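Local coordinates for major capsid protein P2 (Pseudoalteromonas phage pm2, PDB 2VVF) that forms, as a trimer with a double jelly-roll fold, the outer protein shell of a marine, lipid-containing bacteriophage, at residues 35-40 / 126-131; 50-55 / 262-267; 187-192 / 240-245; 205-210 / 220-225. All coordinates share one frame; numbering follows the deposited sequence.

Contact 1: 35-40 / 126-131; sequences RYSGVT and GPKLSA
Arg-35 pairs with Ser-130 where strands 28-37 and 128-136 run antiparallel. Its N gives a hydrogen bond of 2.9 Å to Ser-130 O, and its O receives Ser-130 N at 3.1 Å. Of this long side chain CB comes nearest, 3.5 Å from Ser-130 OG, while the guanidinium leads away to a salt bridge with Asp-202 of the second subunit. Tyr-36, on the other face, meets Leu-129 as a non-hydrogen-bonded pair: its CB touches Leu-129 CD2 at 3.4 Å, and the ring leans off towards Pro-41. At Ser-37 the two hydrogen bonds to Lys-128 are both bent and weak, and OG lies beside the aliphatic chain, 3.3 Å from Lys-128 CB. Gly-38 turns the chain with a positive phi of 77°, a value that favours glycine; its O takes Gly-126 N at 2.9 Å on a lone pair in the carbonyl plane. Val-39, beyond the strand, directs its CB toward Pro-127, with Pro-127 CB 4.3 Å from Val-39 CB, on the side where Leu-129 also packs against Phe-118 and Ile-120. The chemistry thus divides by face: Tyr-36 and Leu-129 bring carbon together on one, which Val-39 extends by touching Leu-129 and Pro-127, whereas Arg-35, Ser-37, Lys-128 and Ser-130 form a polar face, from which Arg-35 bridges to the neighbouring subunit.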
loop_
_atom_site.group_PDB
_atom_site.type_symbol
_atom_site.label_atom_id
_atom_site.label_comp_id
_atom_site.label_asym_id
_atom_site.label_seq_id
_atom_site.Cartn_x
_atom_site.Cartn_y
_atom_site.Cartn_z
ATOM N N ARG A 35 11.108 2.346 23.972
ATOM C CA ARG A 35 11.995 1.194 24.061
ATOM C C ARG A 35 11.937 0.628 25.475
ATOM O O ARG A 35 11.985 1.373 26.450
ATOM C CB ARG A 35 13.430 1.599 23.708
ATOM C CG ARG A 35 14.408 0.438 23.638
ATOM C CD ARG A 35 15.762 0.888 23.115
ATOM N NE ARG A 35 15.774 1.030 21.660
ATOM C CZ ARG A 35 15.687 0.013 20.809
ATOM N NH1 ARG A 35 15.575 -1.227 21.263
ATOM N NH2 ARG A 35 15.710 0.235 19.504
ATOM N N TYR A 36 11.812 -0.690 25.582
ATOM C CA TYR A 36 11.720 -1.341 26.882
ATOM C C TYR A 36 12.606 -2.576 26.972
ATOM O O TYR A 36 12.854 -3.256 25.975
ATOM C CB TYR A 36 10.271 -1.732 27.179
ATOM C CG TYR A 36 9.704 -2.740 26.201
ATOM C CD1 TYR A 36 9.008 -2.326 25.070
ATOM C CD2 TYR A 36 9.887 -4.104 26.395
ATOM C CE1 TYR A 36 8.500 -3.244 24.165
ATOM C CE2 TYR A 36 9.385 -5.029 25.493
ATOM C CZ TYR A 36 8.692 -4.595 24.381
ATOM O OH TYR A 36 8.191 -5.515 23.488
ATOM N N SER A 37 13.067 -2.866 28.182
ATOM C CA SER A 37 13.905 -4.028 28.442
ATOM C C SER A 37 13.908 -4.300 29.943
ATOM O O SER A 37 13.751 -3.380 30.746
ATOM C CB SER A 37 15.330 -3.796 27.930
ATOM O OG SER A 37 16.123 -3.127 28.894
ATOM N N GLY A 38 14.055 -5.567 30.316
ATOM C CA GLY A 38 14.045 -5.948 31.723
ATOM C C GLY A 38 12.610 -5.939 32.246
ATOM O O GLY A 38 12.372 -5.963 33.453
ATOM N N VAL A 39 11.659 -5.902 31.319
ATOM C CA VAL A 39 10.241 -5.894 31.661
ATOM C C VAL A 39 9.417 -6.281 30.438
ATOM O O VAL A 39 9.801 -5.990 29.307
ATOM C CB VAL A 39 9.801 -4.518 32.209
ATOM C CG1 VAL A 39 9.888 -3.452 31.122
ATOM C CG2 VAL A 39 8.393 -4.595 32.769
ATOM N N THR A 40 8.285 -6.938 30.670
ATOM C CA THR A 40 7.402 -7.342 29.583
ATOM C C THR A 40 6.331 -6.279 29.363
ATOM O O THR A 40 6.014 -5.507 30.271
ATOM C CB THR A 40 6.776 -8.729 29.837
ATOM O OG1 THR A 40 5.645 -8.600 30.707
ATOM C CG2 THR A 40 7.793 -9.669 30.466
ATOM N N GLY A 126 14.307 -6.014 35.587
ATOM C CA GLY A 126 15.169 -4.844 35.725
ATOM C C GLY A 126 14.763 -3.799 34.690
ATOM O O GLY A 126 15.521 -3.488 33.771
ATOM N N PRO A 127 13.549 -3.280 34.846
ATOM C CA PRO A 127 12.981 -2.301 33.923
ATOM C C PRO A 127 13.933 -1.216 33.429
ATOM O O PRO A 127 14.655 -0.594 34.209
ATOM C CB PRO A 127 11.837 -1.681 34.731
ATOM C CG PRO A 127 12.213 -1.896 36.149
ATOM C CD PRO A 127 12.926 -3.210 36.178
ATOM N N LYS A 128 13.899 -0.988 32.120
ATOM C CA LYS A 128 14.703 0.039 31.467
ATOM C C LYS A 128 13.850 0.607 30.338
ATOM O O LYS A 128 13.494 -0.108 29.403
ATOM C CB LYS A 128 15.988 -0.565 30.893
ATOM C CG LYS A 128 17.229 -0.310 31.734
ATOM C CD LYS A 128 18.268 -1.400 31.525
ATOM C CE LYS A 128 19.157 -1.558 32.748
ATOM N NZ LYS A 128 20.442 -2.235 32.416
ATOM N N LEU A 129 13.484 1.878 30.446
ATOM C CA LEU A 129 12.633 2.498 29.440
ATOM C C LEU A 129 13.130 3.855 28.961
ATOM O O LEU A 129 13.521 4.709 29.758
ATOM C CB LEU A 129 11.196 2.621 29.952
ATOM C CG LEU A 129 10.565 1.356 30.537
ATOM C CD1 LEU A 129 9.768 1.691 31.789
ATOM C CD2 LEU A 129 9.685 0.673 29.503
ATOM N N SER A 130 13.088 4.046 27.648
ATOM C CA SER A 130 13.491 5.300 27.024
ATOM C C SER A 130 12.500 5.601 25.907
ATOM O O SER A 130 11.811 4.701 25.424
ATOM C CB SER A 130 14.908 5.195 26.459
ATOM O OG SER A 130 15.029 4.076 25.599
ATOM N N ALA A 131 12.415 6.864 25.505
ATOM C CA ALA A 131 11.475 7.249 24.464
ATOM C C ALA A 131 12.061 8.200 23.429
ATOM O O ALA A 131 12.896 9.051 23.743
ATOM C CB ALA A 131 10.215 7.844 25.080
#

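Contact 2: 50-55 / 262-267; sequences ELDGRL and GVWSRN
Leu-51 packs across one face of the Trp-264 indole, the two side chains sliding past each other in opposite directions. With CG anti to the backbone N (chi1 -173°), Trp-264 swings its indole toward the 50-55 turn. Leu-51 sets CD1 over the five-membered ring of Trp-264, 3.8 Å from its centroid and only 5° off the normal, a well-centred CH-pi contact. Leu-51 CB adds a touch to Trp-264 CZ2 at 3.5 Å. The opposite ring face is backed by the segment's own backbone, with Arg-266 N above it near the rim. At the ring edge stands Asp-52: its OD2 is 4.0 Å from Trp-264 CH2, with the carboxylate plane turned 75° from the ring. The same OD2 faces Arg-266 NE at 3.9 Å, a long salt bridge whose two planes are nearly coplanar; Arg-266 gets there with a chain extended from CG to NE. Stronger partners lie in the loop beyond, where Asp-52 OD1 takes the backbone N of Thr-112 and Thr-113, and Arg-266 NH1 meets Gly-110 O. The Arg-54 chain is bent at chi3; Asn-267 CA lies over one guanidinium face, toward the rim, and NH2 makes a weak hydrogen bond to Gly-268 O. The type I' turn from Leu-51 to Arg-54 joins strands 44-51 and 54-59 of the N-terminal domain, and its side chains meet Trp-264 and the residues after it, in the chain continuing from strand 252-263 of the C-terminal domain. Leu-144 of strand 143-154 packs on both Leu-51 and Trp-264, and the bound calcium ion lies about 7 Å from the Trp-264 side chain.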
loop_
_atom_site.group_PDB
_atom_site.type_symbol
_atom_site.label_atom_id
_atom_site.label_comp_id
_atom_site.label_asym_id
_atom_site.label_seq_id
_atom_site.Cartn_x
_atom_site.Cartn_y
_atom_site.Cartn_z
ATOM N N GLU A 50 -2.740 11.352 29.051
ATOM C CA GLU A 50 -3.485 12.465 29.626
ATOM C C GLU A 50 -3.132 13.829 29.049
ATOM O O GLU A 50 -1.961 14.190 28.934
ATOM C CB GLU A 50 -3.327 12.486 31.146
ATOM C CG GLU A 50 -3.597 11.148 31.813
ATOM C CD GLU A 50 -3.481 11.221 33.319
ATOM O OE1 GLU A 50 -2.899 12.205 33.824
ATOM O OE2 GLU A 50 -3.975 10.297 34.000
ATOM N N LEU A 51 -4.169 14.588 28.711
ATOM C CA LEU A 51 -4.010 15.935 28.184
ATOM C C LEU A 51 -4.628 16.897 29.190
ATOM O O LEU A 51 -5.844 16.896 29.393
ATOM C CB LEU A 51 -4.726 16.071 26.838
ATOM C CG LEU A 51 -4.315 15.124 25.707
ATOM C CD1 LEU A 51 -4.728 15.700 24.360
ATOM C CD2 LEU A 51 -2.820 14.850 25.741
ATOM N N ASP A 52 -3.788 17.692 29.845
ATOM C CA ASP A 52 -4.263 18.642 30.845
ATOM C C ASP A 52 -4.872 17.930 32.052
ATOM O O ASP A 52 -5.800 18.437 32.680
ATOM C CB ASP A 52 -5.276 19.615 30.232
ATOM C CG ASP A 52 -4.614 20.816 29.584
ATOM O OD1 ASP A 52 -3.367 20.857 29.539
ATOM O OD2 ASP A 52 -5.338 21.722 29.118
ATOM N N GLY A 53 -4.343 16.751 32.368
ATOM C CA GLY A 53 -4.817 15.977 33.510
ATOM C C GLY A 53 -6.002 15.070 33.191
ATOM O O GLY A 53 -6.365 14.213 33.995
ATOM N N ARG A 54 -6.605 15.255 32.021
ATOM C CA ARG A 54 -7.754 14.450 31.615
ATOM C C ARG A 54 -7.332 13.235 30.793
ATOM O O ARG A 54 -6.319 13.268 30.097
ATOM C CB ARG A 54 -8.753 15.302 30.833
ATOM C CG ARG A 54 -8.855 16.738 31.326
ATOM C CD ARG A 54 -9.656 17.597 30.366
ATOM N NE ARG A 54 -11.038 17.140 30.255
ATOM C CZ ARG A 54 -11.976 17.374 31.166
ATOM N NH1 ARG A 54 -11.684 18.063 32.261
ATOM N NH2 ARG A 54 -13.207 16.920 30.981
ATOM N N LEU A 55 -8.122 12.169 30.866
ATOM C CA LEU A 55 -7.809 10.940 30.145
ATOM C C LEU A 55 -8.209 10.985 28.676
ATOM O O LEU A 55 -9.339 11.341 28.339
ATOM C CB LEU A 55 -8.466 9.734 30.816
ATOM C CG LEU A 55 -8.368 8.424 30.028
ATOM C CD1 LEU A 55 -6.994 7.790 30.202
ATOM C CD2 LEU A 55 -9.465 7.457 30.439
ATOM N N GLY A 262 -12.779 12.281 17.891
ATOM C CA GLY A 262 -13.407 13.591 17.972
ATOM C C GLY A 262 -12.367 14.669 18.266
ATOM O O GLY A 262 -11.230 14.366 18.598
ATOM N N VAL A 263 -12.762 15.924 18.115
ATOM C CA VAL A 263 -11.913 17.076 18.388
ATOM C C VAL A 263 -11.810 17.190 19.897
ATOM O O VAL A 263 -12.813 17.357 20.602
ATOM C CB VAL A 263 -12.493 18.382 17.770
ATOM C CG1 VAL A 263 -11.674 19.579 18.154
ATOM C CG2 VAL A 263 -12.648 18.263 16.254
ATOM N N TRP A 264 -10.586 17.060 20.386
ATOM C CA TRP A 264 -10.339 17.130 21.809
ATOM C C TRP A 264 -10.819 18.445 22.404
ATOM O O TRP A 264 -10.578 19.521 21.855
ATOM C CB TRP A 264 -8.859 16.916 22.117
ATOM C CG TRP A 264 -8.583 16.805 23.586
ATOM C CD1 TRP A 264 -8.697 15.686 24.360
ATOM C CD2 TRP A 264 -8.178 17.863 24.467
ATOM N NE1 TRP A 264 -8.374 15.978 25.664
ATOM C CE2 TRP A 264 -8.051 17.307 25.756
ATOM C CE3 TRP A 264 -7.902 19.223 24.287
ATOM C CZ2 TRP A 264 -7.660 18.062 26.860
ATOM C CZ3 TRP A 264 -7.515 19.971 25.385
ATOM C CH2 TRP A 264 -7.399 19.389 26.655
ATOM N N SER A 265 -11.501 18.342 23.538
ATOM C CA SER A 265 -12.014 19.510 24.238
ATOM C C SER A 265 -11.628 19.445 25.710
ATOM O O SER A 265 -11.683 18.382 26.331
ATOM C CB SER A 265 -13.535 19.601 24.095
ATOM O OG SER A 265 -14.049 20.688 24.846
ATOM N N ARG A 266 -11.226 20.593 26.252
ATOM C CA ARG A 266 -10.808 20.699 27.645
ATOM C C ARG A 266 -11.886 20.212 28.607
ATOM O O ARG A 266 -11.591 19.827 29.739
ATOM C CB ARG A 266 -10.438 22.145 27.980
ATOM C CG ARG A 266 -9.162 22.633 27.318
ATOM C CD ARG A 266 -8.743 23.987 27.873
ATOM N NE ARG A 266 -7.495 24.463 27.284
ATOM C CZ ARG A 266 -7.365 25.619 26.640
ATOM N NH1 ARG A 266 -6.190 25.973 26.138
ATOM N NH2 ARG A 266 -8.412 26.421 26.496
ATOM N N ASN A 267 -13.138 20.255 28.163
ATOM C CA ASN A 267 -14.250 19.821 28.999
ATOM C C ASN A 267 -15.092 18.782 28.271
ATOM O O ASN A 267 -16.299 18.682 28.494
ATOM C CB ASN A 267 -15.123 21.015 29.391
ATOM C CG ASN A 267 -14.317 22.284 29.599
ATOM O OD1 ASN A 267 -13.370 22.564 28.862
ATOM N ND2 ASN A 267 -14.689 23.060 30.611
#

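Contact 3: 187-192 / 240-245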
loop_
_atom_site.group_PDB
_atom_site.type_symbol
_atom_site.label_atom_id
_atom_site.label_comp_id
_atom_site.label_asym_id
_atom_site.label_seq_id
_atom_site.Cartn_x
_atom_site.Cartn_y
_atom_site.Cartn_z
ATOM N N PHE A 187 -24.428 -5.861 15.175
ATOM C CA PHE A 187 -24.406 -4.462 15.575
ATOM C C PHE A 187 -25.560 -3.698 14.943
ATOM O O PHE A 187 -25.797 -3.798 13.742
ATOM C CB PHE A 187 -23.074 -3.807 15.206
ATOM C CG PHE A 187 -23.001 -2.348 15.557
ATOM C CD1 PHE A 187 -22.757 -1.945 16.861
ATOM C CD2 PHE A 187 -23.193 -1.377 14.586
ATOM C CE1 PHE A 187 -22.698 -0.601 17.188
ATOM C CE2 PHE A 187 -23.135 -0.033 14.905
ATOM C CZ PHE A 187 -22.885 0.357 16.208
ATOM N N GLN A 188 -26.281 -2.936 15.756
ATOM C CA GLN A 188 -27.405 -2.164 15.251
ATOM C C GLN A 188 -27.546 -0.808 15.924
ATOM O O GLN A 188 -27.141 -0.619 17.071
ATOM C CB GLN A 188 -28.706 -2.954 15.372
ATOM C CG GLN A 188 -29.022 -3.423 16.777
ATOM C CD GLN A 188 -30.400 -4.046 16.881
ATOM O OE1 GLN A 188 -30.593 -5.215 16.544
ATOM N NE2 GLN A 188 -31.370 -3.259 17.334
ATOM N N ILE A 189 -28.118 0.137 15.188
ATOM C CA ILE A 189 -28.345 1.483 15.691
ATOM C C ILE A 189 -29.772 1.876 15.345
ATOM O O ILE A 189 -30.121 1.996 14.171
ATOM C CB ILE A 189 -27.336 2.486 15.094
ATOM C CG1 ILE A 189 -25.906 2.103 15.481
ATOM C CG2 ILE A 189 -27.655 3.901 15.558
ATOM C CD1 ILE A 189 -24.845 2.904 14.762
ATOM N N ASP A 190 -30.603 2.045 16.367
ATOM C CA ASP A 190 -31.998 2.414 16.159
ATOM C C ASP A 190 -32.743 1.349 15.360
ATOM O O ASP A 190 -33.494 1.664 14.434
ATOM C CB ASP A 190 -32.094 3.766 15.445
ATOM C CG ASP A 190 -31.661 4.923 16.325
ATOM O OD1 ASP A 190 -31.716 4.783 17.565
ATOM O OD2 ASP A 190 -31.269 5.974 15.776
ATOM N N GLY A 191 -32.527 0.087 15.718
ATOM C CA GLY A 191 -33.189 -1.025 15.045
ATOM C C GLY A 191 -32.486 -1.452 13.757
ATOM O O GLY A 191 -32.544 -2.616 13.367
ATOM N N THR A 192 -31.831 -0.503 13.096
ATOM C CA THR A 192 -31.127 -0.791 11.849
ATOM C C THR A 192 -29.918 -1.692 12.080
ATOM O O THR A 192 -29.017 -1.355 12.848
ATOM C CB THR A 192 -30.731 0.498 11.113
ATOM O OG1 THR A 192 -31.912 1.207 10.720
ATOM C CG2 THR A 192 -29.904 0.173 9.879
ATOM N N GLN A 240 -31.186 6.719 19.207
ATOM C CA GLN A 240 -31.946 6.266 20.365
ATOM C C GLN A 240 -31.399 4.972 20.950
ATOM O O GLN A 240 -31.496 4.738 22.155
ATOM C CB GLN A 240 -33.420 6.086 19.998
ATOM C CG GLN A 240 -34.386 6.612 21.044
ATOM C CD GLN A 240 -34.461 8.125 21.054
ATOM O OE1 GLN A 240 -35.293 8.721 20.371
ATOM N NE2 GLN A 240 -33.578 8.756 21.821
ATOM N N ASP A 241 -30.836 4.126 20.095
ATOM C CA ASP A 241 -30.309 2.841 20.537
ATOM C C ASP A 241 -29.061 2.406 19.774
ATOM O O ASP A 241 -29.066 2.305 18.548
ATOM C CB ASP A 241 -31.391 1.760 20.438
ATOM C CG ASP A 241 -31.035 0.501 21.207
ATOM O OD1 ASP A 241 -30.932 0.567 22.450
ATOM O OD2 ASP A 241 -30.875 -0.560 20.568
ATOM N N LEU A 242 -27.996 2.145 20.523
ATOM C CA LEU A 242 -26.734 1.666 19.972
ATOM C C LEU A 242 -26.522 0.323 20.662
ATOM O O LEU A 242 -26.121 0.269 21.827
ATOM C CB LEU A 242 -25.606 2.635 20.332
ATOM C CG LEU A 242 -24.293 2.557 19.550
ATOM C CD1 LEU A 242 -23.712 1.152 19.591
ATOM C CD2 LEU A 242 -24.482 3.031 18.120
ATOM N N ARG A 243 -26.868 -0.757 19.969
ATOM C CA ARG A 243 -26.824 -2.083 20.568
ATOM C C ARG A 243 -25.855 -3.086 19.954
ATOM O O ARG A 243 -25.570 -3.053 18.757
ATOM C CB ARG A 243 -28.234 -2.671 20.607
ATOM C CG ARG A 243 -28.332 -4.053 21.215
ATOM C CD ARG A 243 -29.785 -4.414 21.447
ATOM N NE ARG A 243 -30.548 -3.279 21.957
ATOM C CZ ARG A 243 -30.823 -3.082 23.242
ATOM N NH1 ARG A 243 -30.405 -3.952 24.150
ATOM N NH2 ARG A 243 -31.518 -2.018 23.619
ATOM N N LEU A 244 -25.392 -4.007 20.791
ATOM C CA LEU A 244 -24.477 -5.061 20.380
ATOM C C LEU A 244 -25.040 -6.390 20.876
ATOM O O LEU A 244 -25.278 -6.560 22.070
ATOM C CB LEU A 244 -23.101 -4.823 21.007
ATOM C CG LEU A 244 -21.842 -5.164 20.209
ATOM C CD1 LEU A 244 -21.793 -4.381 18.906
ATOM C CD2 LEU A 244 -20.605 -4.880 21.048
ATOM N N LYS A 245 -25.279 -7.320 19.956
ATOM C CA LYS A 245 -25.808 -8.634 20.314
ATOM C C LYS A 245 -24.712 -9.683 20.165
ATOM O O LYS A 245 -24.335 -10.047 19.050
ATOM C CB LYS A 245 -27.011 -8.992 19.442
ATOM C CG LYS A 245 -28.251 -8.155 19.720
ATOM C CD LYS A 245 -29.478 -8.741 19.038
ATOM C CE LYS A 245 -30.756 -8.084 19.534
ATOM N NZ LYS A 245 -31.449 -7.328 18.456
#
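Phe-187 and Leu-244 cross on the apolar side of an antiparallel strand pair: Leu-244 CD1 sits in the plane of the ring at its edge, 3.3 Å from Phe-187 CD1. Farther along this face Ile-189 and Leu-242 lie side by side and point the same way. On the other face Gln-188 runs alongside Arg-243, with amide and guanidinium planes turned 83° apart. A chi1 of 56° puts Gln-188 CG beside Arg-243 CB, 4.0 Å away. Gln-188 OE1 receives Lys-245 NZ at 3.0 Å, from well above the amide plane. Within 240-245 Arg-243 forms a salt bridge to Asp-241, NE meeting the syn lone pair of Asp-241 OD2 at 3.1 Å, while NH1 makes another to Glu-160. Beyond the strand end Asp-190 OD1 is gripped twice: Gln-240 N approaches its syn lone pair at 2.6 Å, and Asp-241 N comes nearly along the C-O bond at 2.8 Å. Asp-190 N returns a bond to Asp-241 O, so the type I' turn from Ile-189 to Thr-192 is tied to the loop leading into strand 242-248. The buried side rests on hydrocarbon, the other on two separate polar sets, an amide-ammonium bond and the Arg-243 salt bridges, and the two backbone donors would be expected to favour an ionised Asp-190.

Contact 4: 205-210 / 220-225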
loop_
_atom_site.group_PDB
_atom_site.type_symbol
_atom_site.label_atom_id
_atom_site.label_comp_id
_atom_site.label_asym_id
_atom_site.label_seq_id
_atom_site.Cartn_x
_atom_site.Cartn_y
_atom_site.Cartn_z
ATOM N N TYR A 205 -12.749 -12.906 8.147
ATOM C CA TYR A 205 -12.375 -12.975 6.739
ATOM C C TYR A 205 -12.415 -11.580 6.125
ATOM O O TYR A 205 -11.527 -11.200 5.362
ATOM C CB TYR A 205 -13.305 -13.924 5.975
ATOM C CG TYR A 205 -13.122 -13.885 4.473
ATOM C CD1 TYR A 205 -12.050 -14.529 3.867
ATOM C CD2 TYR A 205 -14.016 -13.200 3.663
ATOM C CE1 TYR A 205 -11.875 -14.490 2.494
ATOM C CE2 TYR A 205 -13.851 -13.156 2.291
ATOM C CZ TYR A 205 -12.780 -13.803 1.712
ATOM O OH TYR A 205 -12.612 -13.760 0.347
ATOM N N ILE A 206 -13.444 -10.814 6.474
ATOM C CA ILE A 206 -13.580 -9.453 5.969
ATOM C C ILE A 206 -12.445 -8.582 6.500
ATOM O O ILE A 206 -11.895 -7.753 5.775
ATOM C CB ILE A 206 -14.957 -8.855 6.306
ATOM C CG1 ILE A 206 -16.072 -9.711 5.700
ATOM C CG2 ILE A 206 -15.054 -7.433 5.791
ATOM C CD1 ILE A 206 -17.447 -9.418 6.265
ATOM N N LEU A 207 -12.089 -8.784 7.766
ATOM C CA LEU A 207 -11.007 -8.026 8.382
ATOM C C LEU A 207 -9.714 -8.246 7.602
ATOM O O LEU A 207 -9.072 -7.292 7.162
ATOM C CB LEU A 207 -10.813 -8.454 9.840
ATOM C CG LEU A 207 -11.817 -7.943 10.876
ATOM C CD1 LEU A 207 -11.607 -8.648 12.205
ATOM C CD2 LEU A 207 -11.714 -6.435 11.044
ATOM N N GLU A 208 -9.337 -9.511 7.436
ATOM C CA GLU A 208 -8.127 -9.867 6.704
ATOM C C GLU A 208 -8.204 -9.379 5.261
ATOM O O GLU A 208 -7.186 -9.074 4.640
ATOM C CB GLU A 208 -7.924 -11.383 6.720
ATOM C CG GLU A 208 -7.675 -11.965 8.099
ATOM C CD GLU A 208 -7.490 -13.468 8.069
ATOM O OE1 GLU A 208 -8.387 -14.168 7.555
ATOM O OE2 GLU A 208 -6.444 -13.948 8.552
ATOM N N GLN A 209 -9.421 -9.317 4.732
ATOM C CA GLN A 209 -9.649 -8.870 3.364
ATOM C C GLN A 209 -9.190 -7.427 3.175
ATOM O O GLN A 209 -8.948 -6.982 2.051
ATOM C CB GLN A 209 -11.133 -8.993 3.017
ATOM C CG GLN A 209 -11.428 -9.076 1.533
ATOM C CD GLN A 209 -12.908 -8.943 1.237
ATOM O OE1 GLN A 209 -13.428 -7.839 1.089
ATOM N NE2 GLN A 209 -13.600 -10.073 1.174
ATOM N N TYR A 210 -9.073 -6.698 4.282
ATOM C CA TYR A 210 -8.658 -5.300 4.231
ATOM C C TYR A 210 -7.267 -5.045 4.811
ATOM O O TYR A 210 -6.945 -3.923 5.202
ATOM C CB TYR A 210 -9.711 -4.393 4.870
ATOM C CG TYR A 210 -10.974 -4.303 4.050
ATOM C CD1 TYR A 210 -11.113 -3.341 3.059
ATOM C CD2 TYR A 210 -11.996 -5.231 4.211
ATOM C CE1 TYR A 210 -12.252 -3.276 2.281
ATOM C CE2 TYR A 210 -13.138 -5.176 3.436
ATOM C CZ TYR A 210 -13.261 -4.196 2.473
ATOM O OH TYR A 210 -14.396 -4.134 1.701
ATOM N N THR A 220 -13.339 -8.187 16.417
ATOM C CA THR A 220 -13.213 -6.792 16.025
ATOM C C THR A 220 -14.273 -6.332 15.035
ATOM O O THR A 220 -14.492 -6.962 13.997
ATOM C CB THR A 220 -11.796 -6.485 15.497
ATOM O OG1 THR A 220 -10.848 -6.601 16.567
ATOM C CG2 THR A 220 -11.734 -5.082 14.913
ATOM N N ILE A 221 -14.914 -5.213 15.358
ATOM C CA ILE A 221 -15.908 -4.607 14.485
ATOM C C ILE A 221 -15.304 -3.317 13.947
ATOM O O ILE A 221 -15.457 -2.251 14.544
ATOM C CB ILE A 221 -17.232 -4.346 15.218
ATOM C CG1 ILE A 221 -17.943 -5.667 15.522
ATOM C CG2 ILE A 221 -18.127 -3.431 14.391
ATOM C CD1 ILE A 221 -19.177 -5.510 16.382
ATOM N N ASP A 222 -14.571 -3.440 12.846
ATOM C CA ASP A 222 -13.894 -2.310 12.221
ATOM C C ASP A 222 -14.849 -1.491 11.357
ATOM O O ASP A 222 -15.387 -1.993 10.369
ATOM C CB ASP A 222 -12.728 -2.817 11.371
ATOM C CG ASP A 222 -11.601 -1.816 11.269
ATOM O OD1 ASP A 222 -11.883 -0.598 11.245
ATOM O OD2 ASP A 222 -10.432 -2.249 11.194
ATOM N N PHE A 223 -15.049 -0.230 11.730
ATOM C CA PHE A 223 -15.937 0.658 10.985
ATOM C C PHE A 223 -15.157 1.518 9.994
ATOM O O PHE A 223 -15.730 2.374 9.321
ATOM C CB PHE A 223 -16.724 1.560 11.941
ATOM C CG PHE A 223 -17.667 0.818 12.845
ATOM C CD1 PHE A 223 -18.765 0.150 12.326
ATOM C CD2 PHE A 223 -17.469 0.807 14.215
ATOM C CE1 PHE A 223 -19.638 -0.530 13.161
ATOM C CE2 PHE A 223 -18.339 0.132 15.053
ATOM C CZ PHE A 223 -19.424 -0.538 14.524
ATOM N N MET A 224 -13.850 1.293 9.917
ATOM C CA MET A 224 -12.992 2.053 9.013
ATOM C C MET A 224 -12.096 1.131 8.196
ATOM O O MET A 224 -10.920 1.425 7.978
ATOM C CB MET A 224 -12.127 3.042 9.802
ATOM C CG MET A 224 -12.902 4.193 10.419
ATOM S SD MET A 224 -11.838 5.580 10.857
ATOM C CE MET A 224 -10.481 4.724 11.660
ATOM N N LEU A 225 -12.659 0.014 7.744
ATOM C CA LEU A 225 -11.913 -0.970 6.967
ATOM C C LEU A 225 -11.251 -0.390 5.713
ATOM O O LEU A 225 -10.147 -0.793 5.342
ATOM C CB LEU A 225 -12.808 -2.161 6.610
ATOM C CG LEU A 225 -13.099 -3.138 7.752
ATOM C CD1 LEU A 225 -14.284 -4.032 7.417
ATOM C CD2 LEU A 225 -11.869 -3.973 8.081
#
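The ring of Tyr-210 receives Leu-225 over one face: Leu-225 CB lies 4.0 Å from the ring centroid and 18° off the normal, a CH-pi contact, while the carbonyl oxygen of Ile-206 sits in plane at the edge. The Tyr-210 hydroxyl points on to Arg-2 and Gln-134 of the third subunit. The carboxylate of Asp-222 accepts Met-224 N on the anti side of OD1 at 3.0 Å, forming an Asx turn that bends the chain after strand 218-222; OD2 is engaged by Arg-71 in a salt bridge. Beyond the bend Leu-225 meets Ile-206 and Leu-207 of the helix and Tyr-210 just after it, crossing each at about a right angle. Leu-225 CD1 meets Ile-206 CG2 at 3.8 Å, and Leu-225 CD2 touches Leu-207 CD2 at 3.9 Å. Leu-207 divides its methyls: CD1 packs on Thr-220 CB at 3.9 Å and CD2 on Asp-222 CB at 3.8 Å. Thr-220 OG1 turns instead to His-176 of strand 171-178. Phe-4 of the third subunit also packs on Ile-206 and Leu-225, so the same apolar cluster meets the trimer interface. Such an arrangement, a short helix carried by a connection between strands and folded against the end of one of them, elaborates the C-terminal jelly roll of this double jelly-roll capsid protein.

From the N terminus, 35-40 and then 50-55 open two loops. Segment 126-131 closes contact 1 within the N-terminal jelly roll, before contact 2 is complete, so these two cross. The chain then enters the C-terminal jelly roll: 187-192 opens contact 3, 205-210 and 220-225 make the short loop of contact 4, and 240-245 closes contact 3 round it. Segment 262-267 finally closes contact 2, enclosing both. Contacts 3 and 4 touch, with Phe-187 CE2 3.8 Å from Phe-223 CZ, and so join the strand pair to segment 220-225. Contact 2 alone of the four links the two jelly rolls, whereas contacts 1 and 3 lie on opposite sides of the chain's centre.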